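Side-chain contacts in 5'-methylthioadenosine nucleosidase / s-adenosylhomocysteine nucleosidase (Brucella melitensis bv. 1, PDB 4PR3), which is an enzyme of the phosphorylase superfamily, modelled here with adenine in its pocket: residues K26-G30 with K31-Y35; D110-A113 with S114-G117; R223-A226 with D227-S231. One frame throughout, in Å; residues are numbered along the deposited sequence.

Interaction 1 of 3, residues K26-G30 with K31-Y35; sequences KTVAG and KRLLY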
ATOM      1  N   LYS A  26       6.438 -23.354   4.988  1.00 21.83           N
ATOM      2  CA  LYS A  26       7.447 -24.300   5.437  1.00 20.13           C
ATOM      3  C   LYS A  26       7.307 -24.488   6.939  1.00 21.50           C
ATOM      4  O   LYS A  26       7.094 -23.526   7.675  1.00 21.66           O
ATOM      5  CB  LYS A  26       8.845 -23.792   5.085  1.00 17.14           C
ATOM      6  CG  LYS A  26       9.984 -24.716   5.488  1.00 20.42           C
ATOM      7  CD  LYS A  26      11.321 -24.159   5.015  1.00 17.82           C
ATOM      8  CE  LYS A  26      12.468 -25.092   5.355  1.00 16.69           C
ATOM      9  NZ  LYS A  26      13.785 -24.528   4.940  1.00 18.34           N
ATOM     10  N   THR A  27       7.404 -25.731   7.394  1.00 24.78           N
ATOM     11  CA  THR A  27       7.324 -26.009   8.819  1.00 21.31           C
ATOM     12  C   THR A  27       8.716 -26.221   9.388  1.00 20.30           C
ATOM     13  O   THR A  27       9.452 -27.105   8.947  1.00 25.66           O
ATOM     14  CB  THR A  27       6.459 -27.243   9.122  1.00 23.10           C
ATOM     15  OG1 THR A  27       5.156 -27.074   8.548  1.00 23.88           O
ATOM     16  CG2 THR A  27       6.322 -27.426  10.623  1.00 19.34           C
ATOM     17  N   VAL A  28       9.077 -25.390  10.356  1.00 19.10           N
ATOM     18  CA  VAL A  28      10.356 -25.518  11.036  1.00 17.98           C
ATOM     19  C   VAL A  28      10.108 -25.651  12.530  1.00 18.75           C
ATOM     20  O   VAL A  28       9.602 -24.723  13.162  1.00 19.46           O
ATOM     21  CB  VAL A  28      11.259 -24.295  10.782  1.00 19.47           C
ATOM     22  CG1 VAL A  28      12.588 -24.454  11.507  1.00 19.02           C
ATOM     23  CG2 VAL A  28      11.483 -24.101   9.293  1.00 17.73           C
ATOM     24  N   ALA A  29      10.457 -26.812  13.078  1.00 18.68           N
ATOM     25  CA  ALA A  29      10.325 -27.078  14.509  1.00 17.23           C
ATOM     26  C   ALA A  29       8.918 -26.801  15.036  1.00 16.52           C
ATOM     27  O   ALA A  29       8.748 -26.126  16.050  1.00 16.48           O
ATOM     28  CB  ALA A  29      11.357 -26.279  15.292  1.00 16.39           C
ATOM     29  N   GLY A  30       7.914 -27.316  14.336  1.00 17.41           N
ATOM     30  CA  GLY A  30       6.535 -27.165  14.763  1.00 19.13           C
ATOM     31  C   GLY A  30       5.945 -25.786  14.519  1.00 20.76           C
ATOM     32  O   GLY A  30       4.783 -25.541  14.844  1.00 16.27           O
ATOM     33  N   LYS A  31       6.743 -24.885  13.955  1.00 19.94           N
ATOM     34  CA  LYS A  31       6.276 -23.538  13.638  1.00 19.82           C
ATOM     35  C   LYS A  31       6.108 -23.373  12.131  1.00 17.50           C
ATOM     36  O   LYS A  31       6.887 -23.916  11.347  1.00 17.24           O
ATOM     37  CB  LYS A  31       7.251 -22.487  14.175  1.00 16.83           C
ATOM     38  CG  LYS A  31       7.502 -22.568  15.670  1.00 17.67           C
ATOM     39  CD  LYS A  31       6.223 -22.378  16.470  1.00 19.56           C
ATOM     40  CE  LYS A  31       6.495 -22.487  17.964  1.00 20.95           C
ATOM     41  NZ  LYS A  31       5.247 -22.436  18.778  1.00 24.04           N
ATOM     42  N   ARG A  32       5.092 -22.620  11.726  1.00 15.26           N
ATOM     43  CA  ARG A  32       4.821 -22.428  10.304  1.00 24.41           C
ATOM     44  C   ARG A  32       5.330 -21.082   9.788  1.00 17.80           C
ATOM     45  O   ARG A  32       4.879 -20.025  10.229  1.00 14.79           O
ATOM     46  CB  ARG A  32       3.327 -22.592  10.019  1.00 24.43           C
ATOM     47  CG  ARG A  32       3.016 -23.652   8.973  1.00 27.27           C
ATOM     48  CD  ARG A  32       1.665 -24.286   9.231  1.00 30.77           C
ATOM     49  NE  ARG A  32       0.773 -23.375   9.940  1.00 35.28           N
ATOM     50  CZ  ARG A  32      -0.508 -23.625  10.186  1.00 46.37           C
ATOM     51  NH1 ARG A  32      -1.054 -24.762   9.770  1.00 48.00           N
ATOM     52  NH2 ARG A  32      -1.245 -22.738  10.845  1.00 38.59           N
ATOM     53  N   LEU A  33       6.274 -21.137   8.851  1.00 16.26           N
ATOM     54  CA  LEU A  33       6.914 -19.939   8.318  1.00 15.86           C
ATOM     55  C   LEU A  33       6.490 -19.653   6.882  1.00 16.25           C
ATOM     56  O   LEU A  33       6.392 -20.562   6.056  1.00 15.69           O
ATOM     57  CB  LEU A  33       8.436 -20.079   8.366  1.00 15.45           C
ATOM     58  CG  LEU A  33       9.077 -20.493   9.688  1.00 12.75           C
ATOM     59  CD1 LEU A  33      10.586 -20.357   9.598  1.00 14.61           C
ATOM     60  CD2 LEU A  33       8.530 -19.662  10.827  1.00 15.56           C
ATOM     61  N   LEU A  34       6.248 -18.380   6.591  1.00 18.28           N
ATOM     62  CA  LEU A  34       5.852 -17.950   5.256  1.00 15.28           C
ATOM     63  C   LEU A  34       6.838 -16.927   4.690  1.00 12.05           C
ATOM     64  O   LEU A  34       6.995 -15.836   5.233  1.00 10.43           O
ATOM     65  CB  LEU A  34       4.440 -17.361   5.292  1.00 14.46           C
ATOM     66  CG  LEU A  34       3.907 -16.793   3.978  1.00 17.30           C
ATOM     67  CD1 LEU A  34       3.885 -17.875   2.910  1.00 17.91           C
ATOM     68  CD2 LEU A  34       2.524 -16.189   4.178  1.00 13.24           C
ATOM     69  N   TYR A  35       7.505 -17.287   3.600  1.00 12.17           N
ATOM     70  CA  TYR A  35       8.465 -16.388   2.974  1.00 12.33           C
ATOM     71  C   TYR A  35       7.813 -15.610   1.841  1.00 16.07           C
ATOM     72  O   TYR A  35       7.148 -16.190   0.981  1.00 17.07           O
ATOM     73  CB  TYR A  35       9.668 -17.168   2.444  1.00 14.21           C
ATOM     74  CG  TYR A  35      10.479 -17.842   3.522  1.00 16.59           C
ATOM     75  CD1 TYR A  35      10.103 -19.080   4.028  1.00 18.85           C
ATOM     76  CD2 TYR A  35      11.621 -17.242   4.036  1.00 15.04           C
ATOM     77  CE1 TYR A  35      10.841 -19.702   5.015  1.00 19.35           C
ATOM     78  CE2 TYR A  35      12.368 -17.859   5.023  1.00 16.08           C
ATOM     79  CZ  TYR A  35      11.973 -19.088   5.509  1.00 19.06           C
ATOM     80  OH  TYR A  35      12.708 -19.707   6.495  1.00 21.48           O
TER

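Interaction 2 of 3, residues D110-A113 with S114-G117; sequences DMDA and SPIG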
ATOM      1  N   ASP A 110       7.251   7.630   2.007  1.00  7.59           N
ATOM      2  CA  ASP A 110       6.276   8.283   1.146  1.00  8.36           C
ATOM      3  C   ASP A 110       5.248   9.057   1.955  1.00  9.53           C
ATOM      4  O   ASP A 110       4.482   9.841   1.403  1.00 10.50           O
ATOM      5  CB  ASP A 110       5.567   7.265   0.253  1.00  8.67           C
ATOM      6  CG  ASP A 110       6.492   6.644  -0.767  1.00  8.99           C
ATOM      7  OD1 ASP A 110       7.557   7.237  -1.037  1.00 11.58           O
ATOM      8  OD2 ASP A 110       6.150   5.567  -1.302  1.00  6.88           O
HETATM    9  N   MSE A 111       5.243   8.847   3.266  1.00 10.02           N
HETATM   10  CA  MSE A 111       4.235   9.447   4.130  1.00 12.45           C
HETATM   11  C   MSE A 111       4.723  10.770   4.700  1.00 13.16           C
HETATM   12  O   MSE A 111       5.625  10.791   5.535  1.00 12.50           O
HETATM   13  CB  MSE A 111       3.919   8.487   5.281  1.00 13.06           C
HETATM   14  CG  MSE A 111       3.063   9.077   6.392  1.00 11.90           C
HETATM   15 SE   MSE A 111       1.213   9.350   5.850  1.00 28.10          SE
HETATM   16  CE  MSE A 111       1.219  11.266   5.683  1.00 19.69           C
ATOM     17  N   ASP A 112       4.140  11.873   4.236  1.00 13.11           N
ATOM     18  CA  ASP A 112       4.400  13.174   4.841  1.00 15.24           C
ATOM     19  C   ASP A 112       3.093  13.923   5.114  1.00 15.34           C
ATOM     20  O   ASP A 112       2.448  14.413   4.191  1.00 17.80           O
ATOM     21  CB  ASP A 112       5.290  14.002   3.910  1.00 14.24           C
ATOM     22  CG  ASP A 112       5.899  15.209   4.597  1.00 22.58           C
ATOM     23  OD1 ASP A 112       5.523  15.495   5.754  1.00 20.57           O
ATOM     24  OD2 ASP A 112       6.751  15.877   3.974  1.00 25.50           O
ATOM     25  N   ALA A 113       2.720  14.020   6.387  1.00 17.38           N
ATOM     26  CA  ALA A 113       1.562  14.806   6.812  1.00 17.64           C
ATOM     27  C   ALA A 113       1.940  16.160   7.412  1.00 21.47           C
ATOM     28  O   ALA A 113       1.078  16.886   7.903  1.00 22.90           O
ATOM     29  CB  ALA A 113       0.691  14.015   7.775  1.00 17.70           C
ATOM     30  N   SER A 114       3.233  16.478   7.401  1.00 20.19           N
ATOM     31  CA  SER A 114       3.747  17.686   8.063  1.00 23.63           C
ATOM     32  C   SER A 114       3.057  19.033   7.769  1.00 25.08           C
ATOM     33  O   SER A 114       2.960  19.865   8.672  1.00 23.18           O
ATOM     34  CB  SER A 114       5.270  17.804   7.909  1.00 17.39           C
ATOM     35  OG  SER A 114       5.673  17.627   6.568  1.00 20.47           O
ATOM     36  N   PRO A 115       2.597  19.263   6.520  1.00 22.93           N
ATOM     37  CA  PRO A 115       1.856  20.509   6.284  1.00 19.20           C
ATOM     38  C   PRO A 115       0.686  20.733   7.246  1.00 22.22           C
ATOM     39  O   PRO A 115       0.395  21.880   7.583  1.00 26.00           O
ATOM     40  CB  PRO A 115       1.344  20.335   4.853  1.00 20.87           C
ATOM     41  CG  PRO A 115       2.397  19.518   4.197  1.00 17.59           C
ATOM     42  CD  PRO A 115       2.887  18.561   5.254  1.00 17.56           C
ATOM     43  N   ILE A 116       0.031  19.662   7.685  1.00 23.48           N
ATOM     44  CA  ILE A 116      -1.063  19.791   8.649  1.00 27.02           C
ATOM     45  C   ILE A 116      -0.650  19.604  10.117  1.00 31.24           C
ATOM     46  O   ILE A 116      -1.507  19.564  11.000  1.00 35.46           O
ATOM     47  CB  ILE A 116      -2.277  18.897   8.307  1.00 22.98           C
ATOM     48  CG1 ILE A 116      -1.956  17.423   8.547  1.00 26.96           C
ATOM     49  CG2 ILE A 116      -2.733  19.147   6.877  1.00 21.55           C
ATOM     50  CD1 ILE A 116      -3.108  16.497   8.230  1.00 29.11           C
ATOM     51  N   GLY A 117       0.652  19.486  10.375  1.00 25.65           N
ATOM     52  CA  GLY A 117       1.142  19.418  11.743  1.00 27.45           C
ATOM     53  C   GLY A 117       1.605  18.084  12.308  1.00 29.23           C
ATOM     54  O   GLY A 117       1.748  17.946  13.522  1.00 37.93           O
TER

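Interaction 3 of 3, residues R223-A226 with D227-S231; sequences RAVA and DGLLS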
ATOM      1  N   ARG A 223      17.133 -21.780  12.323  1.00 11.60           N
ATOM      2  CA  ARG A 223      17.766 -22.310  13.515  1.00 10.91           C
ATOM      3  C   ARG A 223      17.295 -21.549  14.749  1.00 13.80           C
ATOM      4  O   ARG A 223      17.042 -22.144  15.797  1.00 15.22           O
ATOM      5  CB  ARG A 223      19.284 -22.236  13.398  1.00 13.32           C
ATOM      6  CG  ARG A 223      20.007 -22.606  14.677  1.00 19.97           C
ATOM      7  CD  ARG A 223      19.673 -24.028  15.117  1.00 24.55           C
ATOM      8  NE  ARG A 223      20.268 -24.345  16.414  1.00 29.09           N
ATOM      9  CZ  ARG A 223      21.545 -24.677  16.587  1.00 29.77           C
ATOM     10  NH1 ARG A 223      22.364 -24.732  15.543  1.00 23.14           N
ATOM     11  NH2 ARG A 223      22.004 -24.952  17.803  1.00 23.02           N
ATOM     12  N   ALA A 224      17.172 -20.234  14.617  1.00 10.83           N
ATOM     13  CA  ALA A 224      16.713 -19.403  15.723  1.00 12.40           C
ATOM     14  C   ALA A 224      15.262 -19.706  16.075  1.00 11.88           C
ATOM     15  O   ALA A 224      14.876 -19.657  17.242  1.00 12.43           O
ATOM     16  CB  ALA A 224      16.891 -17.924  15.394  1.00  9.91           C
ATOM     17  N   VAL A 225      14.458 -20.018  15.061  1.00 13.99           N
ATOM     18  CA  VAL A 225      13.060 -20.370  15.282  1.00 13.60           C
ATOM     19  C   VAL A 225      12.989 -21.646  16.112  1.00 12.27           C
ATOM     20  O   VAL A 225      12.218 -21.737  17.068  1.00 12.26           O
ATOM     21  CB  VAL A 225      12.289 -20.540  13.954  1.00 13.16           C
ATOM     22  CG1 VAL A 225      10.938 -21.200  14.194  1.00 12.21           C
ATOM     23  CG2 VAL A 225      12.112 -19.195  13.270  1.00  9.73           C
ATOM     24  N   ALA A 226      13.820 -22.618  15.755  1.00 11.03           N
ATOM     25  CA  ALA A 226      13.914 -23.860  16.516  1.00 12.48           C
ATOM     26  C   ALA A 226      14.410 -23.599  17.937  1.00 15.37           C
ATOM     27  O   ALA A 226      14.100 -24.354  18.856  1.00 15.59           O
ATOM     28  CB  ALA A 226      14.823 -24.849  15.805  1.00 11.38           C
ATOM     29  N   ASP A 227      15.159 -22.511  18.112  1.00 15.83           N
ATOM     30  CA  ASP A 227      15.721 -22.150  19.411  1.00 12.34           C
ATOM     31  C   ASP A 227      14.750 -21.311  20.231  1.00 15.63           C
ATOM     32  O   ASP A 227      15.091 -20.850  21.319  1.00 18.15           O
ATOM     33  CB  ASP A 227      17.031 -21.378  19.249  1.00 13.52           C
ATOM     34  CG  ASP A 227      18.152 -22.232  18.703  1.00 17.70           C
ATOM     35  OD1 ASP A 227      18.020 -23.472  18.716  1.00 21.05           O
ATOM     36  OD2 ASP A 227      19.173 -21.658  18.271  1.00 22.78           O
ATOM     37  N   GLY A 228      13.543 -21.109  19.711  1.00 14.87           N
ATOM     38  CA  GLY A 228      12.533 -20.372  20.447  1.00 15.44           C
ATOM     39  C   GLY A 228      12.447 -18.886  20.153  1.00 16.22           C
ATOM     40  O   GLY A 228      12.018 -18.113  21.009  1.00 14.00           O
ATOM     41  N   LEU A 229      12.859 -18.492  18.950  1.00 14.34           N
ATOM     42  CA  LEU A 229      12.765 -17.099  18.510  1.00 13.05           C
ATOM     43  C   LEU A 229      11.379 -16.498  18.749  1.00 14.72           C
ATOM     44  O   LEU A 229      11.255 -15.310  19.045  1.00 16.34           O
ATOM     45  CB  LEU A 229      13.133 -16.971  17.030  1.00 14.05           C
ATOM     46  CG  LEU A 229      13.158 -15.550  16.454  1.00 10.89           C
ATOM     47  CD1 LEU A 229      14.292 -14.749  17.073  1.00 10.38           C
ATOM     48  CD2 LEU A 229      13.278 -15.568  14.938  1.00  9.03           C
ATOM     49  N   LEU A 230      10.335 -17.311  18.643  1.00 15.47           N
ATOM     50  CA  LEU A 230       9.006 -16.804  18.940  1.00 18.36           C
ATOM     51  C   LEU A 230       8.628 -17.261  20.342  1.00 24.26           C
ATOM     52  O   LEU A 230       8.200 -18.399  20.534  1.00 32.76           O
ATOM     53  CB  LEU A 230       8.012 -17.371  17.927  1.00 15.80           C
ATOM     54  CG  LEU A 230       8.568 -17.635  16.519  1.00 14.41           C
ATOM     55  CD1 LEU A 230       7.591 -18.431  15.673  1.00 13.45           C
ATOM     56  CD2 LEU A 230       8.928 -16.336  15.813  1.00 14.07           C
ATOM     57  N   SER A 231       8.733 -16.338  21.299  1.00 32.80           N
ATOM     58  CA  SER A 231       8.479 -16.594  22.721  1.00 36.89           C
ATOM     59  C   SER A 231       8.881 -15.370  23.552  1.00 47.70           C
ATOM     60  O   SER A 231       9.835 -14.669  23.207  1.00 41.22           O
ATOM     61  CB  SER A 231       9.244 -17.825  23.223  1.00 33.04           C
ATOM     62  OG  SER A 231      10.598 -17.514  23.489  1.00 41.06           O
TER
HETATM   63  O   HOH W   1      10.301 -20.096  17.960  1.00 13.01           O

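Interaction 1 of 3, residues K26-G30 with K31-Y35
Lys31, Lys26 and Leu33 carry most of this beta hairpin, in which strand 26-28 turns back antiparallel onto strand 31-37. A type I' turn from Val28 to Lys31, with Ala29 and Gly30 at its corners, joins the two. Strand 31-37 also pairs in parallel with strand 83-91, which joins the hairpin to the mixed sheet. Lys26 and Leu33 form a hydrogen-bonded pair. Lys26 N donates a hydrogen bond to Leu33 O at 3.0 Å. Leu33 N returns a bond to Lys26 O at 2.8 Å. Val28 and Lys31 form a second such pair next to the turn, with Lys31 N 3.0 Å from Val28 O.

Lys31 CB lies 3.4 Å from Val28 O. The chain, bent at chi2 (-60°), then leads away from the hairpin. Leu33 uses its CD1 branch, which crosses Val28 CG2 obliquely at 3.9 Å. Leu33 also rests on Leu83 and Ile85 of strand 83-91. Lys26 is fully extended and runs past the Tyr35 ring, with CD 4.5 Å from Tyr35 CE1. Its NZ goes on to a salt bridge with Glu222 and a hydrogen bond to Leu50 O.

The chemistry is thus divided. Backbone bonds set the register, and the aliphatic parts of Lys26, Val28 and Leu33 lie on one face. Glu222 of helix 207-226 probably balances the Lys26 charge.

Interaction 2 of 3, residues D110-A113 with S114-G117
A short 3-10 turn at Ser114-Ile116, in the loop after strand 100-108, begins where Asp112 meets Ser114. As modelled, Asp112 OD1 accepts a hydrogen bond from Ser114 N at 3.0 Å, consistent with an Asx turn, but OD1 sits too near the serine hydroxyl and its place is doubtful. The Asp112 CG stands anti to its backbone N (chi1 -165°), and this swings the carboxylate forward along the chain toward that amide.

The turn itself rests on backbone bonds. Ala113 O receives Ile116 N at 3.0 Å. One residue on, Gly117 N reaches Ser114 O at 2.9 Å. Gly117 then leaves with a positive phi of 105°, a conformation suited to glycine. Ile116 CG1 lies between its own backbone N and carbonyl carbon (chi1 71°). This folds the branch back beside the Ala113 carbonyl that Ile116 N binds. Ala113 CB and Ile116 CG1 are 4.4 Å apart, a secondary apolar touch. Pro115 has no N-H to give to Ala113 O.

Outside the loop, Asp110 OD2 bonds to Gly150 N of its own chain, and Asp110 packs on Asp110 of the second subunit. The shape of the turn thus depends on its two backbone bonds. Pro115 and Ile116 add apolar packing on Ile152 of the second subunit, beside backbone hydrogen bonds that Asp112 makes to that subunit.

Interaction 3 of 3, residues R223-A226 with D227-S231
Arg223 reaches Asp227 because its CG is anti to the backbone N (chi1 173°) and its chain then bends at CG. Asp227 CG in turn lies beside its own backbone N (chi1 -68°), which folds the carboxylate back along the helix. Arg223 NE and Asp227 OD1 end up 3.3 Å apart, a salt bridge with a weak hydrogen bond in it. OD1 meets the guanidinium at its edge, near its plane. The two flat groups are almost perpendicular, 80° apart, so they do not form a side-by-side pair.

Just beyond, helix 207-226 ends in a Schellman motif. Leu229 N bonds back to Ala224 O at 2.9 Å, and Gly228 N to Val225 O at 3.0 Å. Gly228 has the positive phi that lets the chain turn off. Asp227 N makes weak bonds to both Arg223 O and Ala224 O. Leu229 CB lies 4.2 Å from Ala224 CB, the apolar contact across the cap that commonly accompanies this motif. Leu229 CD2 crosses Val225 CG2 at the same distance. A water bridges Val225 O (2.7 Å) and Leu230 N (2.9 Å). Ser231 OG gives a bond to Gly228 O at 2.9 Å.

Most carbonyls of the final turn thus find donors in the cap or the water. The negative end of the helix would probably disfavour the Asp227 charge, and Arg223 may partly offset this. Both residues are exposed and touch a crystal neighbour, so their geometry may partly reflect crystal packing.

Interactions 1 and 3 form one neighbourhood, with centres about 11 Å apart. The end of helix 207-226 packs against the hairpin turn. Ala29 CB meets Ala226 CA at 3.7 Å, and Lys31 CB meets Val225 CG1 at 3.9 Å. Beyond the helix, Leu230 CD1 lies 4.1 Å from Lys31 CG. Interaction 2 is on the opposite side of the chain's centre, its centre about 39 Å from each of the others. It belongs to the dimer interface. Its partner there, Ile152 of the second subunit, matches a residue that lines the adenine pocket in this chain, so the 110-117 loop probably lies near the second subunit's pocket. None of the three contains a residue of the adenine pocket.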